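Local atomic coordinates of ribonucleoside-diphosphate reductase (Sulfolobus acidocaldarius DSM 639, PDB entry 6QRZ), a protein that binds a manganese/iron cofactor within a ferritin-like helical bundle and belongs to the R2-like ligand-binding oxidases. Residues P178-Y191 / I250-V262. Residues are numbered along the deposited sequence; the frame is centred on the assembly and turned at random.
Sequences PENLAVAVTTYNLY and IYRKAIEQFNKLV
Segment 178-191 packs along segment 250-262, helix against helix, from Pro178 and Ile250 to Tyr191 and Val262, a largely buried contact within the ferritin-like, ribonucleotide reductase R2 fold. The two run in the same general direction, their axes 34° apart and 8.2 Å at closest approach. Small residues permit this closeness: the CA atoms of Ala182 and Ala254 lie 5.3 Å apart, and the methyl CB of Ala182 rests on Ile250 CG2 at 3.6 Å. Thr186 CG2 lies against Ala254, while its OG1 faces back toward carbonyls of its own helix, a common way to bury a threonine hydroxyl. Gln257 leaves its backbone with CG anti to N (chi1 -176°), then bends at chi2 to bring its amide across Val183 and Thr187; NE2 also makes a weak hydrogen bond to Glu164 of helix 155-169. At the outer margin the aliphatic part of Lys253 covers Val183 and Glu179, and its NZ makes a weak, long salt bridge with OE1 of Glu256 in its own helix. A wider pi-type turn at 186-190 leads into Tyr191, whose side chain is about 13 Å from the bound manganese ion. There Phe258, which also meets helix 281-301, brings CE1 to the edge of the tyrosine ring, and branched Leu261 fills the corner between Thr187 and Tyr191: CD2 meets Thr187 CG2, CD1 reaches Tyr191 CB at 3.6 Å, and Leu261 CB lies over one ring face, offset toward the rim.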
ATOM      1  N   PRO A 178       6.351   1.320  22.186  1.00 44.80           N
ATOM      2  CA  PRO A 178       6.993   0.071  21.742  1.00 43.63           C
ATOM      3  C   PRO A 178       6.291  -1.177  22.247  1.00 43.44           C
ATOM      4  O   PRO A 178       6.222  -2.179  21.524  1.00 42.34           O
ATOM      5  CB  PRO A 178       8.416   0.191  22.305  1.00 43.76           C
ATOM      6  CG  PRO A 178       8.630   1.653  22.495  1.00 44.77           C
ATOM      7  CD  PRO A 178       7.295   2.204  22.891  1.00 44.88           C
ATOM      8  N   GLU A 179       5.768  -1.147  23.476  1.00 51.33           N
ATOM      9  CA  GLU A 179       5.074  -2.316  24.006  1.00 51.60           C
ATOM     10  C   GLU A 179       3.790  -2.601  23.238  1.00 51.78           C
ATOM     11  O   GLU A 179       3.396  -3.764  23.105  1.00 52.14           O
ATOM     12  CB  GLU A 179       4.778  -2.128  25.495  1.00 49.68           C
ATOM     13  CG  GLU A 179       3.932  -0.908  25.823  1.00 49.68           C
ATOM     14  CD  GLU A 179       3.658  -0.775  27.309  1.00 49.68           C
ATOM     15  OE1 GLU A 179       4.189  -1.594  28.089  1.00 49.68           O
ATOM     16  OE2 GLU A 179       2.910   0.148  27.696  1.00 49.68           O
ATOM     17  N   ASN A 180       3.131  -1.562  22.720  1.00 44.57           N
ATOM     18  CA  ASN A 180       1.944  -1.785  21.903  1.00 43.19           C
ATOM     19  C   ASN A 180       2.309  -2.302  20.519  1.00 43.30           C
ATOM     20  O   ASN A 180       1.537  -3.056  19.919  1.00 43.37           O
ATOM     21  CB  ASN A 180       1.126  -0.499  21.799  1.00 43.16           C
ATOM     22  CG  ASN A 180       0.540  -0.074  23.128  1.00 43.16           C
ATOM     23  OD1 ASN A 180       0.747   1.051  23.580  1.00 43.16           O
ATOM     24  ND2 ASN A 180      -0.194  -0.978  23.766  1.00 43.16           N
ATOM     25  N   LEU A 181       3.474  -1.906  19.996  1.00 40.90           N
ATOM     26  CA  LEU A 181       3.937  -2.454  18.725  1.00 40.81           C
ATOM     27  C   LEU A 181       4.166  -3.955  18.827  1.00 40.29           C
ATOM     28  O   LEU A 181       3.768  -4.715  17.936  1.00 39.95           O
ATOM     29  CB  LEU A 181       5.218  -1.747  18.284  1.00 43.44           C
ATOM     30  CG  LEU A 181       5.069  -0.327  17.747  1.00 43.44           C
ATOM     31  CD1 LEU A 181       6.434   0.299  17.530  1.00 43.44           C
ATOM     32  CD2 LEU A 181       4.279  -0.346  16.454  1.00 43.44           C
ATOM     33  N   ALA A 182       4.808  -4.402  19.909  1.00 37.34           N
ATOM     34  CA  ALA A 182       5.019  -5.831  20.111  1.00 38.32           C
ATOM     35  C   ALA A 182       3.691  -6.568  20.222  1.00 39.45           C
ATOM     36  O   ALA A 182       3.488  -7.606  19.582  1.00 39.92           O
ATOM     37  CB  ALA A 182       5.871  -6.061  21.359  1.00 38.57           C
ATOM     38  N   VAL A 183       2.773  -6.040  21.033  1.00 35.09           N
ATOM     39  CA  VAL A 183       1.441  -6.630  21.143  1.00 36.50           C
ATOM     40  C   VAL A 183       0.738  -6.622  19.794  1.00 36.26           C
ATOM     41  O   VAL A 183      -0.015  -7.549  19.469  1.00 34.70           O
ATOM     42  CB  VAL A 183       0.627  -5.884  22.220  1.00 36.12           C
ATOM     43  CG1 VAL A 183      -0.819  -6.344  22.221  1.00 36.12           C
ATOM     44  CG2 VAL A 183       1.248  -6.094  23.592  1.00 36.12           C
ATOM     45  N   ALA A 184       0.987  -5.597  18.977  1.00 38.37           N
ATOM     46  CA  ALA A 184       0.355  -5.526  17.664  1.00 39.39           C
ATOM     47  C   ALA A 184       0.941  -6.562  16.711  1.00 39.03           C
ATOM     48  O   ALA A 184       0.203  -7.328  16.085  1.00 39.46           O
ATOM     49  CB  ALA A 184       0.500  -4.119  17.086  1.00 37.68           C
ATOM     50  N   VAL A 185       2.271  -6.603  16.596  1.00 36.64           N
ATOM     51  CA  VAL A 185       2.909  -7.478  15.615  1.00 35.75           C
ATOM     52  C   VAL A 185       2.691  -8.945  15.971  1.00 36.86           C
ATOM     53  O   VAL A 185       2.501  -9.789  15.086  1.00 35.94           O
ATOM     54  CB  VAL A 185       4.405  -7.133  15.490  1.00 39.67           C
ATOM     55  CG1 VAL A 185       5.102  -8.097  14.543  1.00 39.67           C
ATOM     56  CG2 VAL A 185       4.577  -5.703  15.006  1.00 39.67           C
ATOM     57  N   THR A 186       2.709  -9.276  17.265  1.00 36.57           N
ATOM     58  CA  THR A 186       2.456 -10.654  17.677  1.00 37.89           C
ATOM     59  C   THR A 186       1.048 -11.093  17.297  1.00 37.93           C
ATOM     60  O   THR A 186       0.844 -12.221  16.832  1.00 39.00           O
ATOM     61  CB  THR A 186       2.674 -10.807  19.183  1.00 36.47           C
ATOM     62  OG1 THR A 186       1.939  -9.793  19.880  1.00 36.47           O
ATOM     63  CG2 THR A 186       4.150 -10.686  19.527  1.00 36.47           C
ATOM     64  N   THR A 187       0.065 -10.215  17.485  1.00 34.63           N
ATOM     65  CA  THR A 187      -1.318 -10.489  17.116  1.00 34.88           C
ATOM     66  C   THR A 187      -1.559 -10.383  15.615  1.00 35.40           C
ATOM     67  O   THR A 187      -2.704 -10.517  15.171  1.00 34.60           O
ATOM     68  CB  THR A 187      -2.251  -9.523  17.856  1.00 35.49           C
ATOM     69  OG1 THR A 187      -1.727  -9.260  19.163  1.00 36.43           O
ATOM     70  CG2 THR A 187      -3.653 -10.101  17.999  1.00 33.47           C
ATOM     71  N   TYR A 188      -0.514 -10.163  14.823  1.00 37.75           N
ATOM     72  CA  TYR A 188      -0.699  -9.818  13.422  1.00 37.36           C
ATOM     73  C   TYR A 188       0.249 -10.599  12.521  1.00 38.44           C
ATOM     74  O   TYR A 188      -0.191 -11.257  11.572  1.00 37.89           O
ATOM     75  CB  TYR A 188      -0.505  -8.312  13.246  1.00 38.86           C
ATOM     76  CG  TYR A 188      -0.672  -7.811  11.840  1.00 41.26           C
ATOM     77  CD1 TYR A 188      -1.851  -8.018  11.145  1.00 44.51           C
ATOM     78  CD2 TYR A 188       0.344  -7.103  11.216  1.00 42.91           C
ATOM     79  CE1 TYR A 188      -2.007  -7.549   9.862  1.00 48.05           C
ATOM     80  CE2 TYR A 188       0.194  -6.628   9.935  1.00 42.67           C
ATOM     81  CZ  TYR A 188      -0.983  -6.856   9.258  1.00 50.17           C
ATOM     82  OH  TYR A 188      -1.142  -6.388   7.975  1.00 51.89           O
ATOM     83  N   ASN A 189       1.547 -10.538  12.809  1.00 38.40           N
ATOM     84  CA  ASN A 189       2.549 -11.212  11.993  1.00 39.09           C
ATOM     85  C   ASN A 189       2.994 -12.550  12.561  1.00 40.04           C
ATOM     86  O   ASN A 189       3.432 -13.417  11.798  1.00 43.03           O
ATOM     87  CB  ASN A 189       3.779 -10.315  11.817  1.00 38.68           C
ATOM     88  CG  ASN A 189       3.487  -9.082  10.987  1.00 40.95           C
ATOM     89  OD1 ASN A 189       3.577  -7.955  11.473  1.00 39.96           O
ATOM     90  ND2 ASN A 189       3.138  -9.290   9.723  1.00 40.79           N
ATOM     91  N   LEU A 190       2.891 -12.742  13.876  1.00 45.99           N
ATOM     92  CA  LEU A 190       3.380 -13.971  14.490  1.00 46.63           C
ATOM     93  C   LEU A 190       2.340 -15.084  14.425  1.00 45.97           C
ATOM     94  O   LEU A 190       2.571 -16.129  13.808  1.00 49.07           O
ATOM     95  CB  LEU A 190       3.791 -13.709  15.941  1.00 41.72           C
ATOM     96  CG  LEU A 190       5.217 -13.212  16.186  1.00 41.72           C
ATOM     97  CD1 LEU A 190       5.404 -11.772  15.727  1.00 41.72           C
ATOM     98  CD2 LEU A 190       5.560 -13.365  17.653  1.00 41.72           C
ATOM     99  N   TYR A 191       1.191 -14.880  15.065  1.00 43.28           N
ATOM    100  CA  TYR A 191       0.185 -15.931  15.142  1.00 42.34           C
ATOM    101  C   TYR A 191      -0.747 -15.936  13.938  1.00 43.54           C
ATOM    102  O   TYR A 191      -1.081 -17.007  13.422  1.00 44.56           O
ATOM    103  CB  TYR A 191      -0.627 -15.785  16.431  1.00 39.69           C
ATOM    104  CG  TYR A 191      -1.670 -16.862  16.621  1.00 39.69           C
ATOM    105  CD1 TYR A 191      -1.318 -18.120  17.092  1.00 39.69           C
ATOM    106  CD2 TYR A 191      -3.007 -16.620  16.335  1.00 39.69           C
ATOM    107  CE1 TYR A 191      -2.269 -19.110  17.269  1.00 39.69           C
ATOM    108  CE2 TYR A 191      -3.964 -17.601  16.508  1.00 39.69           C
ATOM    109  CZ  TYR A 191      -3.590 -18.844  16.976  1.00 39.69           C
ATOM    110  OH  TYR A 191      -4.541 -19.824  17.150  1.00 39.69           O
ATOM    111  N   ILE A 250       9.756  -5.609  26.093  1.00 59.91           N
ATOM    112  CA  ILE A 250       9.051  -6.043  24.890  1.00 59.27           C
ATOM    113  C   ILE A 250       8.805  -7.545  24.923  1.00 60.20           C
ATOM    114  O   ILE A 250       7.722  -8.018  24.556  1.00 60.40           O
ATOM    115  CB  ILE A 250       9.836  -5.630  23.633  1.00 39.90           C
ATOM    116  CG1 ILE A 250       9.811  -4.112  23.468  1.00 39.90           C
ATOM    117  CG2 ILE A 250       9.283  -6.325  22.402  1.00 39.90           C
ATOM    118  CD1 ILE A 250       8.429  -3.530  23.505  1.00 39.90           C
ATOM    119  N   TYR A 251       9.801  -8.316  25.361  1.00 54.45           N
ATOM    120  CA  TYR A 251       9.681  -9.770  25.336  1.00 53.30           C
ATOM    121  C   TYR A 251       8.519 -10.249  26.198  1.00 54.53           C
ATOM    122  O   TYR A 251       7.776 -11.154  25.801  1.00 53.61           O
ATOM    123  CB  TYR A 251      10.992 -10.409  25.793  1.00 40.00           C
ATOM    124  CG  TYR A 251      10.909 -11.906  25.954  1.00 40.00           C
ATOM    125  CD1 TYR A 251      10.969 -12.747  24.851  1.00 40.00           C
ATOM    126  CD2 TYR A 251      10.770 -12.481  27.210  1.00 40.00           C
ATOM    127  CE1 TYR A 251      10.893 -14.119  24.994  1.00 40.00           C
ATOM    128  CE2 TYR A 251      10.691 -13.849  27.364  1.00 40.00           C
ATOM    129  CZ  TYR A 251      10.754 -14.664  26.254  1.00 40.00           C
ATOM    130  OH  TYR A 251      10.676 -16.030  26.408  1.00 40.00           O
ATOM    131  N   ARG A 252       8.340  -9.650  27.378  1.00 49.52           N
ATOM    132  CA  ARG A 252       7.257 -10.073  28.260  1.00 51.20           C
ATOM    133  C   ARG A 252       5.893  -9.763  27.654  1.00 51.91           C
ATOM    134  O   ARG A 252       4.951 -10.549  27.800  1.00 51.23           O
ATOM    135  CB  ARG A 252       7.404  -9.408  29.629  1.00 39.14           C
ATOM    136  CG  ARG A 252       8.691  -9.770  30.357  1.00 39.14           C
ATOM    137  CD  ARG A 252       8.765  -9.117  31.729  1.00 39.14           C
ATOM    138  NE  ARG A 252       7.749  -9.633  32.644  1.00 39.14           N
ATOM    139  CZ  ARG A 252       7.941 -10.651  33.479  1.00 39.14           C
ATOM    140  NH1 ARG A 252       9.113 -11.269  33.517  1.00 39.14           N
ATOM    141  NH2 ARG A 252       6.959 -11.052  34.275  1.00 39.14           N
ATOM    142  N   LYS A 253       5.769  -8.624  26.967  1.00 45.64           N
ATOM    143  CA  LYS A 253       4.506  -8.295  26.315  1.00 46.38           C
ATOM    144  C   LYS A 253       4.301  -9.128  25.055  1.00 46.35           C
ATOM    145  O   LYS A 253       3.172  -9.521  24.740  1.00 45.49           O
ATOM    146  CB  LYS A 253       4.455  -6.804  25.986  1.00 39.19           C
ATOM    147  CG  LYS A 253       4.524  -5.894  27.201  1.00 39.19           C
ATOM    148  CD  LYS A 253       3.292  -6.045  28.081  1.00 39.19           C
ATOM    149  CE  LYS A 253       2.039  -5.572  27.363  1.00 39.19           C
ATOM    150  NZ  LYS A 253       0.837  -5.663  28.237  1.00 39.19           N
ATOM    151  N   ALA A 254       5.382  -9.404  24.321  1.00 41.78           N
ATOM    152  CA  ALA A 254       5.265 -10.214  23.113  1.00 41.94           C
ATOM    153  C   ALA A 254       4.904 -11.656  23.437  1.00 41.71           C
ATOM    154  O   ALA A 254       4.264 -12.332  22.623  1.00 42.61           O
ATOM    155  CB  ALA A 254       6.568 -10.161  22.314  1.00 41.67           C
ATOM    156  N   ILE A 255       5.299 -12.143  24.610  1.00 38.50           N
ATOM    157  CA  ILE A 255       4.954 -13.499  25.025  1.00 39.36           C
ATOM    158  C   ILE A 255       3.593 -13.540  25.712  1.00 39.88           C
ATOM    159  O   ILE A 255       2.811 -14.469  25.491  1.00 40.02           O
ATOM    160  CB  ILE A 255       6.065 -14.068  25.929  1.00 38.94           C
ATOM    161  CG1 ILE A 255       7.360 -14.241  25.134  1.00 38.94           C
ATOM    162  CG2 ILE A 255       5.645 -15.394  26.518  1.00 38.94           C
ATOM    163  CD1 ILE A 255       7.241 -15.207  23.977  1.00 38.94           C
ATOM    164  N   GLU A 256       3.292 -12.542  26.548  1.00 32.68           N
ATOM    165  CA  GLU A 256       1.967 -12.459  27.155  1.00 33.69           C
ATOM    166  C   GLU A 256       0.879 -12.394  26.092  1.00 33.43           C
ATOM    167  O   GLU A 256      -0.165 -13.045  26.220  1.00 34.01           O
ATOM    168  CB  GLU A 256       1.882 -11.240  28.075  1.00 39.03           C
ATOM    169  CG  GLU A 256       0.471 -10.908  28.540  1.00 39.03           C
ATOM    170  CD  GLU A 256       0.378  -9.551  29.214  1.00 39.03           C
ATOM    171  OE1 GLU A 256       1.396  -8.827  29.244  1.00 39.03           O
ATOM    172  OE2 GLU A 256      -0.714  -9.208  29.714  1.00 39.03           O
ATOM    173  N   GLN A 257       1.108 -11.618  25.033  1.00 35.28           N
ATOM    174  CA  GLN A 257       0.135 -11.546  23.951  1.00 35.49           C
ATOM    175  C   GLN A 257       0.091 -12.850  23.164  1.00 35.59           C
ATOM    176  O   GLN A 257      -0.984 -13.284  22.732  1.00 35.32           O
ATOM    177  CB  GLN A 257       0.460 -10.371  23.029  1.00 35.51           C
ATOM    178  CG  GLN A 257      -0.559 -10.154  21.927  1.00 35.51           C
ATOM    179  CD  GLN A 257      -1.911  -9.715  22.455  1.00 35.51           C
ATOM    180  OE1 GLN A 257      -2.002  -9.072  23.501  1.00 35.51           O
ATOM    181  NE2 GLN A 257      -2.971 -10.065  21.735  1.00 35.51           N
ATOM    182  N   PHE A 258       1.245 -13.493  22.972  1.00 36.98           N
ATOM    183  CA  PHE A 258       1.270 -14.748  22.230  1.00 35.47           C
ATOM    184  C   PHE A 258       0.662 -15.889  23.036  1.00 35.33           C
ATOM    185  O   PHE A 258       0.116 -16.833  22.456  1.00 34.65           O
ATOM    186  CB  PHE A 258       2.703 -15.085  21.816  1.00 38.12           C
ATOM    187  CG  PHE A 258       2.794 -16.142  20.756  1.00 38.12           C
ATOM    188  CD1 PHE A 258       2.424 -15.863  19.450  1.00 38.12           C
ATOM    189  CD2 PHE A 258       3.253 -17.410  21.059  1.00 38.12           C
ATOM    190  CE1 PHE A 258       2.506 -16.832  18.469  1.00 38.12           C
ATOM    191  CE2 PHE A 258       3.340 -18.382  20.083  1.00 38.12           C
ATOM    192  CZ  PHE A 258       2.965 -18.093  18.786  1.00 38.12           C
ATOM    193  N   ASN A 259       0.748 -15.821  24.366  1.00 40.68           N
ATOM    194  CA  ASN A 259       0.055 -16.782  25.213  1.00 40.55           C
ATOM    195  C   ASN A 259      -1.427 -16.467  25.353  1.00 40.36           C
ATOM    196  O   ASN A 259      -2.206 -17.359  25.704  1.00 39.52           O
ATOM    197  CB  ASN A 259       0.702 -16.832  26.599  1.00 38.78           C
ATOM    198  CG  ASN A 259       2.028 -17.565  26.598  1.00 38.78           C
ATOM    199  OD1 ASN A 259       2.215 -18.530  25.855  1.00 38.78           O
ATOM    200  ND2 ASN A 259       2.956 -17.114  27.432  1.00 38.78           N
ATOM    201  N   LYS A 260      -1.830 -15.222  25.093  1.00 36.24           N
ATOM    202  CA  LYS A 260      -3.246 -14.874  25.124  1.00 36.85           C
ATOM    203  C   LYS A 260      -3.952 -15.275  23.836  1.00 35.30           C
ATOM    204  O   LYS A 260      -5.147 -15.594  23.861  1.00 35.26           O
ATOM    205  CB  LYS A 260      -3.414 -13.373  25.376  1.00 35.86           C
ATOM    206  CG  LYS A 260      -4.854 -12.934  25.604  1.00 35.86           C
ATOM    207  CD  LYS A 260      -4.936 -11.474  26.019  1.00 35.86           C
ATOM    208  CE  LYS A 260      -4.453 -10.553  24.912  1.00 35.86           C
ATOM    209  NZ  LYS A 260      -4.467  -9.122  25.330  1.00 35.86           N
ATOM    210  N   LEU A 261      -3.236 -15.274  22.710  1.00 32.94           N
ATOM    211  CA  LEU A 261      -3.841 -15.669  21.443  1.00 33.39           C
ATOM    212  C   LEU A 261      -4.123 -17.165  21.409  1.00 32.49           C
ATOM    213  O   LEU A 261      -5.204 -17.595  20.989  1.00 31.04           O
ATOM    214  CB  LEU A 261      -2.935 -15.264  20.283  1.00 33.84           C
ATOM    215  CG  LEU A 261      -2.806 -13.758  20.064  1.00 33.87           C
ATOM    216  CD1 LEU A 261      -1.791 -13.471  18.979  1.00 36.61           C
ATOM    217  CD2 LEU A 261      -4.160 -13.173  19.715  1.00 33.15           C
ATOM    218  N   VAL A 262      -3.156 -17.978  21.844  1.00 31.24           N
ATOM    219  CA  VAL A 262      -3.361 -19.421  21.906  1.00 32.26           C
ATOM    220  C   VAL A 262      -4.400 -19.816  22.941  1.00 32.04           C
ATOM    221  O   VAL A 262      -4.878 -20.956  22.922  1.00 32.78           O
ATOM    222  CB  VAL A 262      -2.031 -20.146  22.197  1.00 35.84           C
ATOM    223  CG1 VAL A 262      -1.011 -19.839  21.109  1.00 35.84           C
ATOM    224  CG2 VAL A 262      -1.496 -19.747  23.562  1.00 35.84           C
TER